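Staphylococcal superantigen-like 1 (PDB 4O1N) probably acts as a secreted virulence protease that cleaves host collagens and cytokines, including IL8, IL17A and IFN-gamma. Local coordinates at residues A[173-178]-A[196-201]; A[44-49]-A[62-67]; A[30-35]-A[155-160]; A[119-124]-A[149-154]. One frame throughout, in Å; residues are numbered along the deposited sequence.

Interaction 1 (A[173-178]-A[196-201])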
loop_
_atom_site.group_PDB
_atom_site.type_symbol
_atom_site.label_atom_id
_atom_site.label_comp_id
_atom_site.label_asym_id
_atom_site.label_seq_id
_atom_site.Cartn_x
_atom_site.Cartn_y
_atom_site.Cartn_z
ATOM N N ILE A 173 9.492 8.525 -2.260
ATOM C CA ILE A 173 9.624 8.366 -0.823
ATOM C C ILE A 173 11.092 8.333 -0.574
ATOM O O ILE A 173 11.767 7.487 -1.130
ATOM C CB ILE A 173 8.973 7.048 -0.315
ATOM C CG1 ILE A 173 7.455 7.116 -0.445
ATOM C CG2 ILE A 173 9.299 6.799 1.150
ATOM C CD1 ILE A 173 6.822 5.885 -1.064
ATOM N N THR A 174 11.576 9.256 0.251
ATOM C CA THR A 174 12.998 9.337 0.633
ATOM C C THR A 174 13.231 8.841 2.068
ATOM O O THR A 174 12.592 9.327 3.019
ATOM C CB THR A 174 13.514 10.788 0.477
ATOM O OG1 THR A 174 13.022 11.338 -0.760
ATOM C CG2 THR A 174 15.032 10.837 0.469
ATOM N N MET A 175 14.137 7.873 2.224
ATOM C CA MET A 175 14.402 7.279 3.535
ATOM C C MET A 175 15.487 8.050 4.227
ATOM O O MET A 175 16.092 8.908 3.624
ATOM C CB MET A 175 14.800 5.826 3.415
ATOM C CG MET A 175 13.871 4.970 2.555
ATOM S SD MET A 175 12.163 4.888 3.190
ATOM C CE MET A 175 12.533 3.917 4.677
ATOM N N ASN A 176 15.698 7.771 5.504
ATOM C CA ASN A 176 16.709 8.430 6.301
ATOM C C ASN A 176 18.111 8.250 5.771
ATOM O O ASN A 176 18.954 9.132 5.920
ATOM C CB ASN A 176 16.648 7.962 7.752
ATOM C CG ASN A 176 15.558 8.667 8.542
ATOM O OD1 ASN A 176 14.937 9.623 8.072
ATOM N ND2 ASN A 176 15.335 8.219 9.755
ATOM N N ASP A 177 18.370 7.123 5.143
ATOM C CA ASP A 177 19.690 6.880 4.591
ATOM C C ASP A 177 19.828 7.405 3.156
ATOM O O ASP A 177 20.776 7.103 2.467
ATOM C CB ASP A 177 20.068 5.395 4.694
ATOM C CG ASP A 177 19.195 4.482 3.839
ATOM O OD1 ASP A 177 18.363 4.959 3.029
ATOM O OD2 ASP A 177 19.331 3.248 3.984
ATOM N N GLY A 178 18.863 8.179 2.695
ATOM C CA GLY A 178 18.955 8.743 1.363
ATOM C C GLY A 178 18.421 7.816 0.295
ATOM O O GLY A 178 18.217 8.248 -0.828
ATOM N N GLU A 196 6.260 -5.517 -1.430
ATOM C CA GLU A 196 7.503 -4.966 -0.906
ATOM C C GLU A 196 7.130 -4.074 0.253
ATOM O O GLU A 196 6.040 -3.470 0.283
ATOM C CB GLU A 196 8.269 -4.137 -1.950
ATOM C CG GLU A 196 8.785 -4.890 -3.167
ATOM C CD GLU A 196 9.584 -6.142 -2.821
ATOM O OE1 GLU A 196 10.763 -6.007 -2.391
ATOM O OE2 GLU A 196 9.030 -7.271 -2.983
ATOM N N SER A 197 8.028 -3.992 1.216
ATOM C CA SER A 197 7.792 -3.152 2.389
ATOM C C SER A 197 9.034 -2.400 2.793
ATOM O O SER A 197 10.155 -2.829 2.495
ATOM C CB SER A 197 7.337 -4.010 3.560
ATOM O OG SER A 197 8.447 -4.633 4.227
ATOM N N ILE A 198 8.824 -1.303 3.514
ATOM C CA ILE A 198 9.921 -0.441 3.979
ATOM C C ILE A 198 9.745 -0.144 5.440
ATOM O O ILE A 198 8.679 -0.394 5.987
ATOM C CB ILE A 198 9.979 0.888 3.200
ATOM C CG1 ILE A 198 8.670 1.680 3.341
ATOM C CG2 ILE A 198 10.281 0.613 1.738
ATOM C CD1 ILE A 198 8.662 2.989 2.553
ATOM N N ASP A 199 10.790 0.401 6.060
ATOM C CA ASP A 199 10.754 0.766 7.467
ATOM C C ASP A 199 10.028 2.104 7.635
ATOM O O ASP A 199 10.555 3.179 7.306
ATOM C CB ASP A 199 12.165 0.838 8.051
ATOM C CG ASP A 199 12.150 0.999 9.554
ATOM O OD1 ASP A 199 11.092 1.411 10.083
ATOM O OD2 ASP A 199 13.182 0.735 10.210
ATOM N N GLY A 200 8.820 2.040 8.169
ATOM C CA GLY A 200 7.962 3.227 8.317
ATOM C C GLY A 200 8.430 4.199 9.393
ATOM O O GLY A 200 8.032 5.348 9.403
ATOM N N THR A 201 9.283 3.723 10.293
ATOM C CA THR A 201 9.902 4.562 11.287
ATOM C C THR A 201 10.999 5.440 10.664
ATOM O O THR A 201 11.453 6.367 11.296
ATOM C CB THR A 201 10.522 3.732 12.462
ATOM O OG1 THR A 201 11.691 3.012 12.047
ATOM C CG2 THR A 201 9.550 2.744 13.015
#
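D199, whose main chain meets M175 in the beta-grasp domain, has a carboxylate that is gripped from one face. T201 N reaches D199 OD1 at 2.9 Å on the anti side, 33° out of the carboxylate plane. T201 OG1 reaches the same D199 OD1 at 2.6 Å on the syn side, 35° out of plane. The first of these bonds makes an Asx turn, and together they would restrain the rotation of the carboxylate. The contact joins the end of strand 171-175, in the five-stranded sheet, to strand 197-199, in a separate two-stranded sheet. No hydrogen bond spans the two segments. I198 is buried and points at the other strand. Its CG1 sits between the backbone N and the carbonyl carbon (chi1 59°), and its CD1 is the point of contact. I198 CD1 lies 4.0 Å from M175 SD and 4.1 Å from I173 CG2, so one methyl serves both residues. I203 touches both I173 and I198, and L147 of helix 144-159 does the same. The M175 chain is bent at chi2 and chi3, and its terminal methyl comes against the main chain of D199, with M175 CE 3.4 Å from D199 O.

Interaction 2 (A[44-49]-A[62-67])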
loop_
_atom_site.group_PDB
_atom_site.type_symbol
_atom_site.label_atom_id
_atom_site.label_comp_id
_atom_site.label_asym_id
_atom_site.label_seq_id
_atom_site.Cartn_x
_atom_site.Cartn_y
_atom_site.Cartn_z
ATOM N N PHE A 44 -3.048 -18.096 6.940
ATOM C CA PHE A 44 -2.431 -19.372 6.556
ATOM C C PHE A 44 -1.771 -19.232 5.191
ATOM O O PHE A 44 -2.421 -18.852 4.236
ATOM C CB PHE A 44 -3.467 -20.513 6.495
ATOM C CG PHE A 44 -2.842 -21.869 6.345
ATOM C CD1 PHE A 44 -2.303 -22.523 7.440
ATOM C CD2 PHE A 44 -2.759 -22.475 5.101
ATOM C CE1 PHE A 44 -1.689 -23.744 7.298
ATOM C CE2 PHE A 44 -2.157 -23.701 4.957
ATOM C CZ PHE A 44 -1.619 -24.336 6.059
ATOM N N LYS A 45 -0.473 -19.520 5.134
ATOM C CA LYS A 45 0.305 -19.402 3.909
ATOM C C LYS A 45 0.514 -20.773 3.271
ATOM O O LYS A 45 0.950 -21.719 3.949
ATOM C CB LYS A 45 1.676 -18.774 4.200
ATOM C CG LYS A 45 2.347 -18.266 2.945
ATOM C CD LYS A 45 3.830 -18.075 3.092
ATOM C CE LYS A 45 4.469 -17.793 1.752
ATOM N NZ LYS A 45 5.831 -18.359 1.713
ATOM N N TYR A 46 0.246 -20.869 1.969
ATOM C CA TYR A 46 0.323 -22.143 1.262
ATOM C C TYR A 46 0.815 -21.971 -0.150
ATOM O O TYR A 46 0.874 -20.859 -0.647
ATOM C CB TYR A 46 -1.044 -22.852 1.290
ATOM C CG TYR A 46 -2.197 -22.168 0.533
ATOM C CD1 TYR A 46 -2.563 -22.593 -0.738
ATOM C CD2 TYR A 46 -2.942 -21.137 1.114
ATOM C CE1 TYR A 46 -3.608 -22.010 -1.414
ATOM C CE2 TYR A 46 -3.997 -20.552 0.435
ATOM C CZ TYR A 46 -4.326 -20.980 -0.833
ATOM O OH TYR A 46 -5.374 -20.392 -1.543
ATOM N N THR A 47 1.197 -23.069 -0.787
ATOM C CA THR A 47 1.446 -23.065 -2.229
ATOM C C THR A 47 0.549 -24.076 -2.972
ATOM O O THR A 47 0.079 -25.064 -2.418
ATOM C CB THR A 47 2.955 -23.205 -2.574
ATOM O OG1 THR A 47 3.107 -23.789 -3.870
ATOM C CG2 THR A 47 3.682 -24.037 -1.564
ATOM N N ASP A 48 0.266 -23.769 -4.228
ATOM C CA ASP A 48 -0.740 -24.487 -4.987
ATOM C C ASP A 48 -0.452 -24.196 -6.443
ATOM O O ASP A 48 -0.730 -23.091 -6.934
ATOM C CB ASP A 48 -2.155 -24.013 -4.597
ATOM C CG ASP A 48 -3.292 -24.715 -5.400
ATOM O OD1 ASP A 48 -3.261 -25.960 -5.548
ATOM O OD2 ASP A 48 -4.235 -24.011 -5.860
ATOM N N GLU A 49 0.149 -25.180 -7.109
ATOM C CA GLU A 49 0.410 -25.132 -8.549
ATOM C C GLU A 49 1.390 -24.019 -8.892
ATOM O O GLU A 49 1.093 -23.169 -9.737
ATOM C CB GLU A 49 -0.905 -24.971 -9.337
ATOM N N HIS A 62 -13.688 -12.716 4.120
ATOM C CA HIS A 62 -12.800 -13.789 3.707
ATOM C C HIS A 62 -11.928 -13.375 2.525
ATOM O O HIS A 62 -12.422 -12.869 1.518
ATOM C CB HIS A 62 -13.660 -15.017 3.407
ATOM C CG HIS A 62 -12.890 -16.221 2.987
ATOM N ND1 HIS A 62 -12.595 -17.245 3.860
ATOM C CD2 HIS A 62 -12.390 -16.593 1.780
ATOM C CE1 HIS A 62 -11.922 -18.182 3.215
ATOM N NE2 HIS A 62 -11.786 -17.813 1.949
ATOM N N SER A 63 -10.619 -13.604 2.658
ATOM C CA SER A 63 -9.667 -13.070 1.689
ATOM C C SER A 63 -8.555 -14.028 1.314
ATOM O O SER A 63 -7.989 -14.715 2.160
ATOM C CB SER A 63 -9.007 -11.768 2.229
ATOM O OG SER A 63 -9.929 -10.719 2.307
ATOM N N ARG A 64 -8.196 -14.001 0.050
ATOM C CA ARG A 64 -7.026 -14.718 -0.429
ATOM C C ARG A 64 -6.042 -13.762 -1.145
ATOM O O ARG A 64 -6.355 -13.142 -2.171
ATOM C CB ARG A 64 -7.471 -15.866 -1.323
ATOM C CG ARG A 64 -6.364 -16.810 -1.762
ATOM C CD ARG A 64 -6.012 -16.553 -3.207
ATOM N NE ARG A 64 -6.327 -17.670 -4.059
ATOM C CZ ARG A 64 -6.438 -17.624 -5.385
ATOM N NH1 ARG A 64 -6.277 -16.504 -6.071
ATOM N NH2 ARG A 64 -6.725 -18.734 -6.021
ATOM N N ILE A 65 -4.839 -13.653 -0.574
ATOM C CA ILE A 65 -3.853 -12.663 -1.000
ATOM C C ILE A 65 -2.743 -13.344 -1.751
ATOM O O ILE A 65 -2.073 -14.168 -1.190
ATOM C CB ILE A 65 -3.255 -11.941 0.214
ATOM C CG1 ILE A 65 -4.373 -11.229 0.973
ATOM C CG2 ILE A 65 -2.194 -10.931 -0.209
ATOM C CD1 ILE A 65 -3.922 -10.596 2.262
ATOM N N THR A 66 -2.563 -12.997 -3.020
ATOM C CA THR A 66 -1.479 -13.540 -3.805
ATOM C C THR A 66 -0.147 -12.894 -3.419
ATOM O O THR A 66 -0.056 -11.675 -3.275
ATOM C CB THR A 66 -1.711 -13.332 -5.313
ATOM O OG1 THR A 66 -3.017 -13.783 -5.693
ATOM C CG2 THR A 66 -0.712 -14.114 -6.157
ATOM N N LEU A 67 0.877 -13.752 -3.250
ATOM C CA LEU A 67 2.255 -13.352 -2.941
ATOM C C LEU A 67 3.158 -13.602 -4.137
ATOM O O LEU A 67 3.357 -14.739 -4.545
ATOM C CB LEU A 67 2.796 -14.123 -1.751
ATOM C CG LEU A 67 1.882 -14.127 -0.544
ATOM C CD1 LEU A 67 2.356 -15.132 0.478
ATOM C CD2 LEU A 67 1.804 -12.753 0.095
#
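Segments 44-49 and 62-67 touch without being direct neighbours in the sheet: K45 CA and I65 CA are 9.3 Å apart, with strand 51-58 running between them. Strands 41-48, 51-58 and 61-66 follow one another as an antiparallel meander in the sheet of the OB-fold domain. No hydrogen bond links the two segments, so the contact rests on side chains alone. The buried pair is K45 with L67. K45 has CG anti to its own N (chi1 -163°), and its long chain passes the leucine. L67 CD1 lies 3.6 Å from K45 CE and 4.0 Å from K45 CG, a contact of carbon with carbon along the lysine chain. The ammonium goes elsewhere: K45 NZ forms a salt bridge with D77 and hydrogen bonds with the carbonyls of K72 and F75. These partners would balance the charge of a buried lysine. The other pair is more open. Y46 and R64 cross at about a right angle, with ring and guanidinium planes 59° apart. R64 also makes a cation-pi contact with Y53 of the intervening strand. The carbonyl O of F44 lies in the plane of the Y46 ring, at its edge. The phenol oxygen packs at the edge of the guanidinium, near its plane, with Y46 OH 3.8 Å from R64 NE and 3.7 Å from R64 CG.

Interaction 3 (A[30-35]-A[155-160])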
loop_
_atom_site.group_PDB
_atom_site.type_symbol
_atom_site.label_atom_id
_atom_site.label_comp_id
_atom_site.label_asym_id
_atom_site.label_seq_id
_atom_site.Cartn_x
_atom_site.Cartn_y
_atom_site.Cartn_z
ATOM N N TYR A 30 -9.791 2.225 -9.881
ATOM C CA TYR A 30 -8.943 1.346 -9.126
ATOM C C TYR A 30 -8.593 1.963 -7.765
ATOM O O TYR A 30 -8.724 1.306 -6.734
ATOM C CB TYR A 30 -7.688 1.016 -9.907
ATOM C CG TYR A 30 -6.818 0.025 -9.208
ATOM C CD1 TYR A 30 -7.023 -1.336 -9.363
ATOM C CD2 TYR A 30 -5.788 0.435 -8.376
ATOM C CE1 TYR A 30 -6.232 -2.269 -8.712
ATOM C CE2 TYR A 30 -4.984 -0.503 -7.716
ATOM C CZ TYR A 30 -5.216 -1.851 -7.895
ATOM O OH TYR A 30 -4.433 -2.768 -7.266
ATOM N N TYR A 31 -8.169 3.222 -7.764
ATOM C CA TYR A 31 -7.697 3.835 -6.529
ATOM C C TYR A 31 -8.803 4.393 -5.645
ATOM O O TYR A 31 -8.495 4.952 -4.601
ATOM C CB TYR A 31 -6.602 4.876 -6.824
ATOM C CG TYR A 31 -5.276 4.195 -7.100
ATOM C CD1 TYR A 31 -4.545 3.636 -6.075
ATOM C CD2 TYR A 31 -4.799 4.041 -8.394
ATOM C CE1 TYR A 31 -3.348 2.993 -6.329
ATOM C CE2 TYR A 31 -3.620 3.398 -8.655
ATOM C CZ TYR A 31 -2.893 2.871 -7.623
ATOM O OH TYR A 31 -1.710 2.210 -7.876
ATOM N N ASN A 32 -10.072 4.241 -6.064
ATOM C CA ASN A 32 -11.257 4.448 -5.187
ATOM C C ASN A 32 -11.910 3.125 -4.671
ATOM O O ASN A 32 -12.938 3.122 -3.995
ATOM C CB ASN A 32 -12.296 5.354 -5.856
ATOM C CG ASN A 32 -11.935 6.847 -5.733
ATOM O OD1 ASN A 32 -12.564 7.597 -4.973
ATOM N ND2 ASN A 32 -10.897 7.276 -6.458
ATOM N N LYS A 33 -11.289 1.989 -4.944
ATOM C CA LYS A 33 -11.789 0.787 -4.348
ATOM C C LYS A 33 -11.633 0.823 -2.817
ATOM O O LYS A 33 -10.628 1.297 -2.286
ATOM C CB LYS A 33 -11.073 -0.426 -4.906
ATOM C CG LYS A 33 -11.338 -0.744 -6.364
ATOM C CD LYS A 33 -10.343 -1.812 -6.817
ATOM C CE LYS A 33 -10.595 -2.337 -8.227
ATOM N NZ LYS A 33 -11.690 -3.342 -8.275
ATOM N N PRO A 34 -12.628 0.295 -2.099
ATOM C CA PRO A 34 -12.526 0.218 -0.654
ATOM C C PRO A 34 -11.448 -0.743 -0.205
ATOM O O PRO A 34 -11.052 -1.627 -0.953
ATOM C CB PRO A 34 -13.907 -0.290 -0.218
ATOM C CG PRO A 34 -14.481 -0.933 -1.409
ATOM C CD PRO A 34 -13.904 -0.244 -2.603
ATOM N N ILE A 35 -11.003 -0.554 1.031
ATOM C CA ILE A 35 -9.895 -1.266 1.599
ATOM C C ILE A 35 -10.322 -2.013 2.827
ATOM O O ILE A 35 -11.007 -1.460 3.664
ATOM C CB ILE A 35 -8.814 -0.286 2.063
ATOM C CG1 ILE A 35 -8.291 0.521 0.879
ATOM C CG2 ILE A 35 -7.657 -1.015 2.726
ATOM C CD1 ILE A 35 -7.639 -0.303 -0.224
ATOM N N ALA A 155 -4.179 12.634 -3.232
ATOM C CA ALA A 155 -4.037 13.459 -4.435
ATOM C C ALA A 155 -5.356 13.509 -5.205
ATOM O O ALA A 155 -5.715 14.561 -5.794
ATOM C CB ALA A 155 -2.919 12.921 -5.328
ATOM N N ILE A 156 -6.074 12.382 -5.206
ATOM C CA ILE A 156 -7.351 12.324 -5.879
ATOM C C ILE A 156 -8.427 13.122 -5.143
ATOM O O ILE A 156 -9.168 13.880 -5.735
ATOM C CB ILE A 156 -7.856 10.887 -6.037
ATOM C CG1 ILE A 156 -6.963 10.108 -6.983
ATOM C CG2 ILE A 156 -9.294 10.884 -6.560
ATOM C CD1 ILE A 156 -7.196 8.614 -6.938
ATOM N N LYS A 157 -8.538 12.945 -3.847
ATOM C CA LYS A 157 -9.660 13.542 -3.163
ATOM C C LYS A 157 -9.517 15.014 -2.900
ATOM O O LYS A 157 -10.485 15.725 -3.005
ATOM C CB LYS A 157 -9.991 12.754 -1.899
ATOM C CG LYS A 157 -10.504 11.377 -2.285
ATOM C CD LYS A 157 -11.242 10.648 -1.174
ATOM C CE LYS A 157 -12.125 9.540 -1.773
ATOM N NZ LYS A 157 -12.464 8.480 -0.786
ATOM N N GLN A 158 -8.308 15.492 -2.644
ATOM C CA GLN A 158 -8.089 16.916 -2.316
ATOM C C GLN A 158 -7.459 17.750 -3.407
ATOM O O GLN A 158 -7.498 18.972 -3.311
ATOM C CB GLN A 158 -7.184 17.041 -1.104
ATOM C CG GLN A 158 -7.502 16.091 0.026
ATOM C CD GLN A 158 -8.303 16.742 1.119
ATOM O OE1 GLN A 158 -7.919 16.691 2.303
ATOM N NE2 GLN A 158 -9.439 17.360 0.740
ATOM N N HIS A 159 -6.832 17.118 -4.404
ATOM C CA HIS A 159 -6.203 17.862 -5.486
ATOM C C HIS A 159 -6.667 17.406 -6.865
ATOM O O HIS A 159 -6.137 17.821 -7.823
ATOM C CB HIS A 159 -4.694 17.785 -5.358
ATOM C CG HIS A 159 -4.208 18.117 -3.990
ATOM N ND1 HIS A 159 -4.199 17.199 -2.965
ATOM C CD2 HIS A 159 -3.738 19.269 -3.467
ATOM C CE1 HIS A 159 -3.735 17.770 -1.868
ATOM N NE2 HIS A 159 -3.456 19.029 -2.147
ATOM N N GLY A 160 -7.673 16.562 -7.006
ATOM C CA GLY A 160 -8.195 16.322 -8.357
ATOM C C GLY A 160 -7.326 15.597 -9.379
ATOM O O GLY A 160 -7.626 15.618 -10.563
#
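I156 and N32 carry this contact, where the C-terminal part of helix 24-31 and the residues after it lie beside the C-terminal part of helix 144-159. The contact bridges the two halves of the staphylococcal toxin fold. The first segment lies in the range of the OB-fold domain, and the second in that of the beta-grasp domain. I156 points toward the other segment. Its CG1 branch is anti to the carbonyl carbon (chi1 -67°) and carries CD1 forward, while CG2 stands anti to the backbone N. I156 CD1 rests 3.8 Å from Y31 CB, an apolar touch at the root of the tyrosine. N32 crosses the same isoleucine at a slant. N32 ND2 lies 3.9 Å from I156 CG2 and 4.0 Å from I156 CD1, so the amide nitrogen lies against both methyls. N32 ND2 also donates a hydrogen bond to K28 O, one turn earlier, which would hold the amide in place. Y31 gives the contact little more than its CB, since its ring leads away. One face of that ring is covered by Y30 CD2, which sits 3.6 Å above the plane of Y31, over its centre. The Y31 hydroxyl is hydrogen-bonded with D148 OD2 and with the N of L189, so the tyrosine is also tied to the beta-grasp half at its far end. K157 is exposed, and its chain is extended beyond CG. It comes toward N32 from the opposite direction and touches the amide oxygen with a methylene: K157 CE lies 3.8 Å from N32 OD1.

Interaction 4 (A[119-124]-A[149-154])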
loop_
_atom_site.group_PDB
_atom_site.type_symbol
_atom_site.label_atom_id
_atom_site.label_comp_id
_atom_site.label_asym_id
_atom_site.label_seq_id
_atom_site.Cartn_x
_atom_site.Cartn_y
_atom_site.Cartn_z
ATOM N N PRO A 119 6.681 12.229 8.773
ATOM C CA PRO A 119 7.669 12.744 7.834
ATOM C C PRO A 119 7.081 13.911 7.089
ATOM O O PRO A 119 5.879 14.168 7.207
ATOM C CB PRO A 119 7.881 11.583 6.857
ATOM C CG PRO A 119 6.566 10.954 6.752
ATOM C CD PRO A 119 5.831 11.248 8.080
ATOM N N ILE A 120 7.930 14.610 6.343
ATOM C CA ILE A 120 7.483 15.733 5.561
ATOM C C ILE A 120 6.685 15.234 4.393
ATOM O O ILE A 120 7.024 14.248 3.795
ATOM C CB ILE A 120 8.659 16.578 5.063
ATOM C CG1 ILE A 120 9.268 17.357 6.229
ATOM C CG2 ILE A 120 8.210 17.575 3.993
ATOM C CD1 ILE A 120 10.652 17.879 5.956
ATOM N N LEU A 121 5.594 15.916 4.096
ATOM C CA LEU A 121 4.795 15.597 2.924
ATOM C C LEU A 121 4.660 16.882 2.070
ATOM O O LEU A 121 4.245 17.937 2.574
ATOM C CB LEU A 121 3.421 15.042 3.325
ATOM C CG LEU A 121 2.438 14.821 2.178
ATOM C CD1 LEU A 121 2.844 13.616 1.335
ATOM C CD2 LEU A 121 1.022 14.643 2.703
ATOM N N GLU A 122 5.013 16.765 0.788
ATOM C CA GLU A 122 4.959 17.866 -0.130
ATOM C C GLU A 122 4.232 17.425 -1.389
ATOM O O GLU A 122 4.570 16.407 -1.986
ATOM C CB GLU A 122 6.386 18.323 -0.462
ATOM C CG GLU A 122 6.489 19.538 -1.377
ATOM C CD GLU A 122 7.933 19.935 -1.727
ATOM O OE1 GLU A 122 8.892 19.221 -1.327
ATOM O OE2 GLU A 122 8.121 20.972 -2.422
ATOM N N ILE A 123 3.255 18.200 -1.825
ATOM C CA ILE A 123 2.555 17.856 -3.042
ATOM C C ILE A 123 2.655 19.013 -4.019
ATOM O O ILE A 123 2.530 20.160 -3.605
ATOM C CB ILE A 123 1.096 17.519 -2.761
ATOM C CG1 ILE A 123 1.000 16.513 -1.621
ATOM C CG2 ILE A 123 0.454 16.945 -4.011
ATOM C CD1 ILE A 123 -0.404 16.101 -1.273
ATOM N N LYS A 124 2.885 18.695 -5.300
ATOM C CA LYS A 124 3.029 19.685 -6.377
ATOM C C LYS A 124 2.108 19.411 -7.562
ATOM O O LYS A 124 2.110 18.269 -8.055
ATOM C CB LYS A 124 4.438 19.610 -6.936
ATOM C CG LYS A 124 5.504 19.967 -5.962
ATOM C CD LYS A 124 6.777 20.330 -6.703
ATOM C CE LYS A 124 7.599 21.248 -5.836
ATOM N NZ LYS A 124 8.916 21.502 -6.438
ATOM N N TYR A 149 -1.497 3.459 -2.417
ATOM C CA TYR A 149 -2.924 3.684 -2.376
ATOM C C TYR A 149 -3.217 4.967 -1.634
ATOM O O TYR A 149 -3.884 5.812 -2.176
ATOM C CB TYR A 149 -3.703 2.508 -1.755
ATOM C CG TYR A 149 -5.225 2.699 -1.793
ATOM C CD1 TYR A 149 -6.000 2.211 -2.843
ATOM C CD2 TYR A 149 -5.872 3.417 -0.784
ATOM C CE1 TYR A 149 -7.359 2.424 -2.884
ATOM C CE2 TYR A 149 -7.235 3.648 -0.812
ATOM C CZ TYR A 149 -7.972 3.145 -1.853
ATOM O OH TYR A 149 -9.327 3.367 -1.845
ATOM N N ARG A 150 -2.696 5.128 -0.424
ATOM C CA ARG A 150 -3.125 6.242 0.444
ATOM C C ARG A 150 -2.681 7.593 -0.078
ATOM O O ARG A 150 -3.399 8.580 0.105
ATOM C CB ARG A 150 -2.644 6.050 1.866
ATOM C CG ARG A 150 -3.183 4.768 2.509
ATOM C CD ARG A 150 -4.267 5.003 3.559
ATOM N NE ARG A 150 -5.613 4.813 3.069
ATOM C CZ ARG A 150 -6.489 3.896 3.485
ATOM N NH1 ARG A 150 -6.205 2.996 4.404
ATOM N NH2 ARG A 150 -7.690 3.882 2.963
ATOM N N LEU A 151 -1.519 7.646 -0.743
ATOM C CA LEU A 151 -1.049 8.917 -1.287
ATOM C C LEU A 151 -1.926 9.257 -2.471
ATOM O O LEU A 151 -2.321 10.410 -2.627
ATOM C CB LEU A 151 0.408 8.836 -1.687
ATOM C CG LEU A 151 1.318 8.655 -0.477
ATOM C CD1 LEU A 151 2.706 8.120 -0.846
ATOM C CD2 LEU A 151 1.468 9.977 0.245
ATOM N N ARG A 152 -2.265 8.262 -3.289
ATOM C CA ARG A 152 -3.082 8.561 -4.455
ATOM C C ARG A 152 -4.476 8.967 -4.039
ATOM O O ARG A 152 -5.049 9.904 -4.603
ATOM C CB ARG A 152 -3.127 7.409 -5.428
ATOM C CG ARG A 152 -1.787 7.125 -6.079
ATOM C CD ARG A 152 -1.925 6.269 -7.340
ATOM N NE ARG A 152 -0.711 5.474 -7.596
ATOM C CZ ARG A 152 -0.288 5.057 -8.791
ATOM N NH1 ARG A 152 -0.951 5.339 -9.896
ATOM N NH2 ARG A 152 0.817 4.339 -8.876
ATOM N N GLU A 153 -4.998 8.299 -3.015
ATOM C CA GLU A 153 -6.274 8.666 -2.427
ATOM C C GLU A 153 -6.249 10.133 -2.074
ATOM O O GLU A 153 -7.170 10.863 -2.435
ATOM C CB GLU A 153 -6.573 7.837 -1.168
ATOM C CG GLU A 153 -7.809 8.311 -0.393
ATOM C CD GLU A 153 -8.234 7.389 0.752
ATOM O OE1 GLU A 153 -7.381 6.946 1.539
ATOM O OE2 GLU A 153 -9.444 7.124 0.874
ATOM N N ARG A 154 -5.192 10.596 -1.411
ATOM C CA ARG A 154 -5.148 11.998 -1.071
ATOM C C ARG A 154 -5.029 12.957 -2.261
ATOM O O ARG A 154 -5.703 13.988 -2.280
ATOM C CB ARG A 154 -4.066 12.322 -0.057
ATOM C CG ARG A 154 -4.527 13.526 0.739
ATOM C CD ARG A 154 -3.424 14.376 1.291
ATOM N NE ARG A 154 -3.054 13.870 2.583
ATOM C CZ ARG A 154 -2.797 14.601 3.639
ATOM N NH1 ARG A 154 -2.899 15.922 3.598
ATOM N NH2 ARG A 154 -2.437 13.973 4.760
#
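L121 meets both L151 and R154 of the helix, and its two methyls divide the work. From a CB that points toward the helix, CG stands anti to the backbone N (chi1 173°). The branches part there. L121 CD1 goes to L151 CD2 at 4.0 Å, where the two leucines slide past each other in opposite directions. L121 CD2 sits over one face of the R154 guanidinium, near its centre, 3.9 Å from R154 CZ and 4.1 Å from R154 NH2. The methyl thus packs on the face, clear of the N-H edge. R154 is bent at chi3 (-89°), and its aliphatic part meets I123, two residues further along the strand: I123 CD1 is 4.3 Å from R154 CD. Elsewhere on the helix, R150 NE forms a salt bridge with E153 OE1 at 3.2 Å, and R150 has a second acidic partner in E37. The whole is the helix-on-sheet packing of the beta-grasp domain. The axes of strand 120-124 and helix 149-154 come within 11.5 Å. L121 also touches L131 of strand 128-134 and I206 of strand 203-210, so it lies under the helix, in touch with side chains of the strands on either side of its own.

From the N terminus, the chain leaves helix 24-31 through 30-35, the first half of interaction 3. That contact closes only at 155-160, so it makes the longest loop. Interactions 2 and 4 both lie within this loop, one after the other. Interaction 2 closes a short one inside the OB-fold domain; interaction 4 sets strand 120-125 against helix 144-159 in the beta-grasp domain. Interaction 3 uses the same helix and joins the two domains. It touches interaction 4, with centres about 11 Å apart. Interaction 1 follows in series and ties strand 171-175, of the sheet used by interaction 4, to strand 197-199. No two loops cross.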